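Local coordinates for protein luciferase-like monooxygenase (Streptomyces bottropensis, PDB 7BIP) that probably acts as a luciferase-like monooxygenase, inserting oxygen during biosynthesis of the aromatic polyketide rishirilide, at residues 235-246 against 334-345. Numbering follows the deposited sequence.
Sequences YLAEDGQEARQK and ESARTMRLFAEH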
ATOM      1  N   TYR A 235      -1.302  27.849   6.069  1.00 12.37           N
ATOM      2  CA  TYR A 235      -0.680  28.034   7.376  1.00 14.44           C
ATOM      3  C   TYR A 235      -1.459  29.115   8.105  1.00 14.02           C
ATOM      4  O   TYR A 235      -1.594  30.229   7.587  1.00 14.38           O
ATOM      5  CB  TYR A 235       0.806  28.423   7.234  1.00 12.73           C
ATOM      6  CG  TYR A 235       1.561  28.397   8.541  1.00 15.16           C
ATOM      7  CD1 TYR A 235       2.420  27.353   8.839  1.00 17.83           C
ATOM      8  CD2 TYR A 235       1.403  29.403   9.480  1.00 13.50           C
ATOM      9  CE1 TYR A 235       3.111  27.320  10.043  1.00 20.36           C
ATOM     10  CE2 TYR A 235       2.075  29.379  10.675  1.00 13.85           C
ATOM     11  CZ  TYR A 235       2.929  28.332  10.953  1.00 17.87           C
ATOM     12  OH  TYR A 235       3.613  28.291  12.146  1.00 20.34           O
ATOM     13  N   LEU A 236      -1.964  28.797   9.302  1.00 12.31           N
ATOM     14  CA  LEU A 236      -2.736  29.748  10.092  1.00 12.30           C
ATOM     15  C   LEU A 236      -2.062  29.983  11.433  1.00 12.44           C
ATOM     16  O   LEU A 236      -1.529  29.050  12.043  1.00 15.33           O
ATOM     17  CB  LEU A 236      -4.169  29.239  10.325  1.00 12.94           C
ATOM     18  CG  LEU A 236      -5.236  29.523   9.263  1.00 20.89           C
ATOM     19  CD1 LEU A 236      -4.892  28.893   7.935  1.00 22.96           C
ATOM     20  CD2 LEU A 236      -6.621  29.033   9.725  1.00 17.98           C
ATOM     21  N   ALA A 237      -2.100  31.233  11.894  1.00 12.46           N
ATOM     22  CA  ALA A 237      -1.725  31.568  13.261  1.00 14.51           C
ATOM     23  C   ALA A 237      -2.562  32.764  13.689  1.00 14.69           C
ATOM     24  O   ALA A 237      -3.057  33.519  12.850  1.00 17.57           O
ATOM     25  CB  ALA A 237      -0.228  31.870  13.387  1.00 13.84           C
ATOM     26  N   GLU A 238      -2.735  32.925  15.010  1.00 15.08           N
ATOM     27  CA  GLU A 238      -3.475  34.088  15.505  1.00 15.64           C
ATOM     28  C   GLU A 238      -2.779  35.388  15.130  1.00 16.37           C
ATOM     29  O   GLU A 238      -3.444  36.411  14.891  1.00 14.44           O
ATOM     30  CB  GLU A 238      -3.643  34.009  17.031  1.00 18.26           C
ATOM     31  CG  GLU A 238      -4.558  32.875  17.500  1.00 28.70           C
ATOM     32  CD  GLU A 238      -6.040  33.245  17.426  1.00 50.30           C
ATOM     33  OE1 GLU A 238      -6.367  34.310  16.855  1.00 57.87           O
ATOM     34  OE2 GLU A 238      -6.880  32.471  17.937  1.00 56.90           O
ATOM     35  N   ASP A 239      -1.445  35.368  15.102  1.00 15.09           N
ATOM     36  CA  ASP A 239      -0.627  36.485  14.644  1.00 15.96           C
ATOM     37  C   ASP A 239      -0.365  36.284  13.153  1.00 12.14           C
ATOM     38  O   ASP A 239       0.398  35.394  12.764  1.00 13.91           O
ATOM     39  CB  ASP A 239       0.667  36.539  15.457  1.00 17.27           C
ATOM     40  CG  ASP A 239       1.654  37.587  14.956  1.00 20.79           C
ATOM     41  OD1 ASP A 239       1.346  38.318  13.987  1.00 15.48           O
ATOM     42  OD2 ASP A 239       2.754  37.685  15.547  1.00 18.19           O
ATOM     43  N   GLY A 240      -1.007  37.107  12.320  1.00 13.89           N
ATOM     44  CA  GLY A 240      -0.872  36.958  10.884  1.00 13.99           C
ATOM     45  C   GLY A 240       0.526  37.203  10.371  1.00 13.52           C
ATOM     46  O   GLY A 240       0.886  36.677   9.315  1.00 14.71           O
ATOM     47  N   GLN A 241       1.331  37.978  11.102  1.00 12.69           N
ATOM     48  CA  GLN A 241       2.722  38.176  10.696  1.00 11.13           C
ATOM     49  C   GLN A 241       3.576  36.952  10.999  1.00 12.55           C
ATOM     50  O   GLN A 241       4.522  36.664  10.259  1.00 12.96           O
ATOM     51  CB  GLN A 241       3.291  39.423  11.387  1.00 12.96           C
ATOM     52  CG  GLN A 241       2.568  40.705  11.017  1.00 17.22           C
ATOM     53  CD  GLN A 241       3.042  41.299   9.694  1.00 14.65           C
ATOM     54  OE1 GLN A 241       3.112  40.603   8.678  1.00 14.79           O
ATOM     55  NE2 GLN A 241       3.351  42.591   9.699  1.00 12.24           N
ATOM     56  N   GLU A 242       3.267  36.233  12.084  1.00 14.03           N
ATOM     57  CA  GLU A 242       3.900  34.943  12.329  1.00 14.10           C
ATOM     58  C   GLU A 242       3.495  33.929  11.263  1.00 14.46           C
ATOM     59  O   GLU A 242       4.336  33.161  10.773  1.00 15.96           O
ATOM     60  CB  GLU A 242       3.526  34.442  13.730  1.00 14.68           C
ATOM     61  CG  GLU A 242       4.016  33.028  14.036  1.00 17.13           C
ATOM     62  CD  GLU A 242       3.546  32.518  15.392  1.00 18.94           C
ATOM     63  OE1 GLU A 242       2.960  33.304  16.175  1.00 19.01           O
ATOM     64  OE2 GLU A 242       3.761  31.320  15.673  1.00 20.57           O
ATOM     65  N   ALA A 243       2.218  33.937  10.860  1.00 13.14           N
ATOM     66  CA  ALA A 243       1.781  33.039   9.795  1.00 14.09           C
ATOM     67  C   ALA A 243       2.527  33.336   8.504  1.00 14.21           C
ATOM     68  O   ALA A 243       2.978  32.419   7.808  1.00 15.00           O
ATOM     69  CB  ALA A 243       0.268  33.150   9.581  1.00 14.28           C
ATOM     70  N   ARG A 244       2.669  34.621   8.171  1.00 12.59           N
ATOM     71  CA  ARG A 244       3.447  34.996   6.996  1.00 14.16           C
ATOM     72  C   ARG A 244       4.893  34.532   7.109  1.00 19.56           C
ATOM     73  O   ARG A 244       5.466  34.021   6.139  1.00 16.72           O
ATOM     74  CB  ARG A 244       3.387  36.508   6.811  1.00 12.94           C
ATOM     75  CG  ARG A 244       4.393  37.066   5.796  1.00 13.88           C
ATOM     76  CD  ARG A 244       4.197  38.538   5.772  1.00 16.19           C
ATOM     77  NE  ARG A 244       4.949  39.293   4.781  1.00 17.81           N
ATOM     78  CZ  ARG A 244       5.796  40.267   5.116  1.00 18.82           C
ATOM     79  NH1 ARG A 244       6.017  40.533   6.402  1.00 20.46           N
ATOM     80  NH2 ARG A 244       6.419  40.977   4.183  1.00 15.35           N
ATOM     81  N   GLN A 245       5.513  34.713   8.279  1.00 15.50           N
ATOM     82  CA  GLN A 245       6.914  34.334   8.419  1.00 15.49           C
ATOM     83  C   GLN A 245       7.093  32.825   8.314  1.00 19.22           C
ATOM     84  O   GLN A 245       7.895  32.341   7.506  1.00 18.42           O
ATOM     85  CB  GLN A 245       7.491  34.845   9.739  1.00 20.14           C
ATOM     86  CG  GLN A 245       8.974  34.521   9.869  1.00 31.60           C
ATOM     87  CD  GLN A 245       9.317  33.815  11.165  1.00 50.95           C
ATOM     88  OE1 GLN A 245       8.835  34.188  12.237  1.00 63.26           O
ATOM     89  NE2 GLN A 245      10.146  32.780  11.073  1.00 56.74           N
ATOM     90  N   LYS A 246       6.337  32.062   9.107  1.00 16.35           N
ATOM     91  CA  LYS A 246       6.526  30.615   9.126  1.00 20.42           C
ATOM     92  C   LYS A 246       5.904  29.948   7.906  1.00 24.44           C
ATOM     93  O   LYS A 246       6.496  29.024   7.340  1.00 24.88           O
ATOM     94  CB  LYS A 246       5.970  30.030  10.431  1.00 18.10           C
ATOM     95  CG  LYS A 246       6.816  30.421  11.641  1.00 20.31           C
ATOM     96  CD  LYS A 246       6.183  30.027  12.966  1.00 24.74           C
ATOM     97  CE  LYS A 246       7.010  30.521  14.144  1.00 32.06           C
ATOM     98  NZ  LYS A 246       8.413  30.031  14.052  1.00 44.38           N
ATOM     99  N   GLU A 334       2.820  23.069  14.700  1.00 15.86           N
ATOM    100  CA  GLU A 334       2.391  24.171  13.843  1.00 16.93           C
ATOM    101  C   GLU A 334       1.392  23.694  12.798  1.00 15.14           C
ATOM    102  O   GLU A 334       0.406  24.385  12.517  1.00 14.98           O
ATOM    103  CB  GLU A 334       3.611  24.826  13.183  1.00 15.86           C
ATOM    104  CG  GLU A 334       4.373  25.738  14.158  1.00 18.47           C
ATOM    105  CD  GLU A 334       5.672  26.297  13.604  1.00 25.93           C
ATOM    106  OE1 GLU A 334       5.753  26.579  12.389  1.00 21.78           O
ATOM    107  OE2 GLU A 334       6.624  26.447  14.401  1.00 31.81           O
ATOM    108  N   SER A 335       1.622  22.512  12.219  1.00 12.84           N
ATOM    109  CA  SER A 335       0.609  21.935  11.339  1.00 16.29           C
ATOM    110  C   SER A 335      -0.700  21.703  12.091  1.00 15.52           C
ATOM    111  O   SER A 335      -1.793  21.979  11.581  1.00 13.94           O
ATOM    112  CB  SER A 335       1.118  20.619  10.758  1.00 13.91           C
ATOM    113  OG  SER A 335       2.339  20.827  10.058  1.00 15.13           O
ATOM    114  N   ALA A 336      -0.604  21.201  13.315  1.00 11.50           N
ATOM    115  CA  ALA A 336      -1.802  20.929  14.099  1.00 14.84           C
ATOM    116  C   ALA A 336      -2.518  22.222  14.480  1.00 12.81           C
ATOM    117  O   ALA A 336      -3.753  22.278  14.472  1.00 15.08           O
ATOM    118  CB  ALA A 336      -1.422  20.129  15.347  1.00 16.51           C
ATOM    119  N   ARG A 337      -1.754  23.273  14.801  1.00 14.96           N
ATOM    120  CA  ARG A 337      -2.356  24.573  15.101  1.00 14.81           C
ATOM    121  C   ARG A 337      -3.127  25.105  13.902  1.00 15.53           C
ATOM    122  O   ARG A 337      -4.249  25.607  14.050  1.00 14.64           O
ATOM    123  CB  ARG A 337      -1.281  25.578  15.529  1.00 14.65           C
ATOM    124  CG  ARG A 337      -1.827  27.000  15.691  1.00 15.23           C
ATOM    125  CD  ARG A 337      -0.763  27.953  16.241  1.00 16.27           C
ATOM    126  NE  ARG A 337       0.295  28.187  15.277  1.00 18.63           N
ATOM    127  CZ  ARG A 337       1.310  29.019  15.480  1.00 17.22           C
ATOM    128  NH1 ARG A 337       1.402  29.680  16.639  1.00 18.59           N
ATOM    129  NH2 ARG A 337       2.230  29.173  14.543  1.00 18.73           N
ATOM    130  N   THR A 338      -2.542  24.994  12.702  1.00 12.43           N
ATOM    131  CA  THR A 338      -3.236  25.409  11.490  1.00 13.91           C
ATOM    132  C   THR A 338      -4.569  24.694  11.369  1.00 12.94           C
ATOM    133  O   THR A 338      -5.601  25.318  11.097  1.00 16.84           O
ATOM    134  CB  THR A 338      -2.371  25.116  10.257  1.00 12.76           C
ATOM    135  OG1 THR A 338      -1.243  25.996  10.233  1.00 12.15           O
ATOM    136  CG2 THR A 338      -3.177  25.306   8.965  1.00 14.32           C
ATOM    137  N   MET A 339      -4.568  23.374  11.583  1.00 12.65           N
ATOM    138  CA  MET A 339      -5.806  22.622  11.436  1.00 14.12           C
ATOM    139  C   MET A 339      -6.810  23.000  12.516  1.00 14.49           C
ATOM    140  O   MET A 339      -8.004  23.145  12.229  1.00 15.73           O
ATOM    141  CB  MET A 339      -5.514  21.124  11.453  1.00 17.80           C
ATOM    142  CG  MET A 339      -4.778  20.659  10.207  1.00 12.40           C
ATOM    143  SD  MET A 339      -4.278  18.945  10.381  1.00 14.99           S
ATOM    144  CE  MET A 339      -5.863  18.124  10.456  1.00 17.07           C
ATOM    145  N   ARG A 340      -6.346  23.175  13.760  1.00 14.97           N
ATOM    146  CA  ARG A 340      -7.260  23.529  14.844  1.00 14.82           C
ATOM    147  C   ARG A 340      -7.872  24.910  14.632  1.00 15.13           C
ATOM    148  O   ARG A 340      -9.070  25.102  14.874  1.00 17.45           O
ATOM    149  CB  ARG A 340      -6.536  23.458  16.189  1.00 17.33           C
ATOM    150  CG  ARG A 340      -6.205  22.032  16.604  1.00 23.14           C
ATOM    151  CD  ARG A 340      -5.894  21.899  18.087  1.00 35.82           C
ATOM    152  NE  ARG A 340      -5.718  20.494  18.451  1.00 42.75           N
ATOM    153  CZ  ARG A 340      -4.537  19.903  18.599  1.00 49.25           C
ATOM    154  NH1 ARG A 340      -3.420  20.600  18.426  1.00 50.86           N
ATOM    155  NH2 ARG A 340      -4.472  18.618  18.924  1.00 53.49           N
ATOM    156  N   LEU A 341      -7.078  25.881  14.168  1.00 15.21           N
ATOM    157  CA  LEU A 341      -7.628  27.212  13.928  1.00 16.04           C
ATOM    158  C   LEU A 341      -8.616  27.193  12.769  1.00 14.95           C
ATOM    159  O   LEU A 341      -9.661  27.851  12.823  1.00 16.67           O
ATOM    160  CB  LEU A 341      -6.497  28.208  13.658  1.00 13.05           C
ATOM    161  CG  LEU A 341      -5.666  28.637  14.869  1.00 13.89           C
ATOM    162  CD1 LEU A 341      -4.452  29.469  14.415  1.00 14.13           C
ATOM    163  CD2 LEU A 341      -6.502  29.411  15.885  1.00 16.92           C
ATOM    164  N   PHE A 342      -8.305  26.436  11.714  1.00 12.84           N
ATOM    165  CA  PHE A 342      -9.228  26.336  10.595  1.00 13.90           C
ATOM    166  C   PHE A 342     -10.533  25.696  11.036  1.00 16.17           C
ATOM    167  O   PHE A 342     -11.614  26.152  10.661  1.00 16.95           O
ATOM    168  CB  PHE A 342      -8.596  25.534   9.453  1.00 12.72           C
ATOM    169  CG  PHE A 342      -9.260  25.748   8.125  1.00 16.28           C
ATOM    170  CD1 PHE A 342      -8.706  26.610   7.188  1.00 18.93           C
ATOM    171  CD2 PHE A 342     -10.448  25.101   7.810  1.00 18.12           C
ATOM    172  CE1 PHE A 342      -9.323  26.818   5.965  1.00 21.09           C
ATOM    173  CE2 PHE A 342     -11.059  25.310   6.580  1.00 18.59           C
ATOM    174  CZ  PHE A 342     -10.499  26.171   5.669  1.00 19.88           C
ATOM    175  N   ALA A 343     -10.447  24.641  11.845  1.00 14.47           N
ATOM    176  CA  ALA A 343     -11.651  23.940  12.274  1.00 17.42           C
ATOM    177  C   ALA A 343     -12.527  24.819  13.159  1.00 20.82           C
ATOM    178  O   ALA A 343     -13.759  24.797  13.043  1.00 20.39           O
ATOM    179  CB  ALA A 343     -11.266  22.653  13.004  1.00 18.97           C
ATOM    180  N   GLU A 344     -11.916  25.600  14.048  1.00 16.43           N
ATOM    181  CA  GLU A 344     -12.705  26.410  14.972  1.00 16.57           C
ATOM    182  C   GLU A 344     -13.311  27.632  14.293  1.00 21.23           C
ATOM    183  O   GLU A 344     -14.463  27.998  14.571  1.00 20.77           O
ATOM    184  CB  GLU A 344     -11.837  26.845  16.152  1.00 24.50           C
ATOM    185  CG  GLU A 344     -12.634  27.495  17.279  1.00 41.90           C
ATOM    186  CD  GLU A 344     -11.757  28.056  18.386  1.00 58.92           C
ATOM    187  OE1 GLU A 344     -10.553  28.288  18.135  1.00 63.35           O
ATOM    188  OE2 GLU A 344     -12.273  28.268  19.506  1.00 64.50           O
ATOM    189  N   HIS A 345     -12.556  28.280  13.406  1.00 20.57           N
ATOM    190  CA  HIS A 345     -12.938  29.594  12.914  1.00 22.49           C
ATOM    191  C   HIS A 345     -13.515  29.590  11.509  1.00 22.89           C
ATOM    192  O   HIS A 345     -14.211  30.546  11.144  1.00 27.95           O
ATOM    193  CB  HIS A 345     -11.732  30.540  12.958  1.00 24.40           C
ATOM    194  CG  HIS A 345     -11.267  30.841  14.345  1.00 30.43           C
ATOM    195  ND1 HIS A 345     -10.155  30.247  14.905  1.00 33.06           N
ATOM    196  CD2 HIS A 345     -11.775  31.660  15.294  1.00 33.96           C
ATOM    197  CE1 HIS A 345      -9.993  30.696  16.137  1.00 31.20           C
ATOM    198  NE2 HIS A 345     -10.964  31.552  16.399  1.00 34.33           N
TER
HETATM  199  O   HOH W   1       0.422  27.187  12.782  1.00 17.08           O
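L236 pushes its isobutyl group against helix 334-345, with CD2 lodged 4.0 Å from CB of L341 and equally near CB of F342; P302 and V305 of helix 302-316 also touch this leucine, whose branched apolar shape suits this enclosed spot. Beside it, T338 uses its short hydroxyl to satisfy strand backbone: L236 N donates to T338 OG1 over 3.0 Å, nearly straight at 172°. A water donates to L236 O and E334 O and accepts from R337 NE, tying strand end to helix. This is the rim of a TIM barrel, as in other luciferase-like enzymes, where parallel strand 228-236 meets the helix following strand 320-324. Further out the contact turns polar. With CG anti to the backbone N (chi1 173°) and a bend at chi3, R337 lays one guanidinium face on CB of A237, 3.8 Å from NH2. Long and rich in N-H groups, it spans to two partners: NH1 and NH2 (2.9 Å) both grip OE2 of the extended, acidic E242 from one carboxylate face, and NH2 also donates to Y235 OH. A methionine in place of R337 would probably leave E242 without its charged mate and Y235 OH without this donor. The tyrosine hydroxyl, able to accept and donate at once, donates to E334 OE1 (2.8 Å). On the loose outer margin, K246 NZ stays 4.0 Å from E334 OE2, and E238 merely brushes L341 CD2.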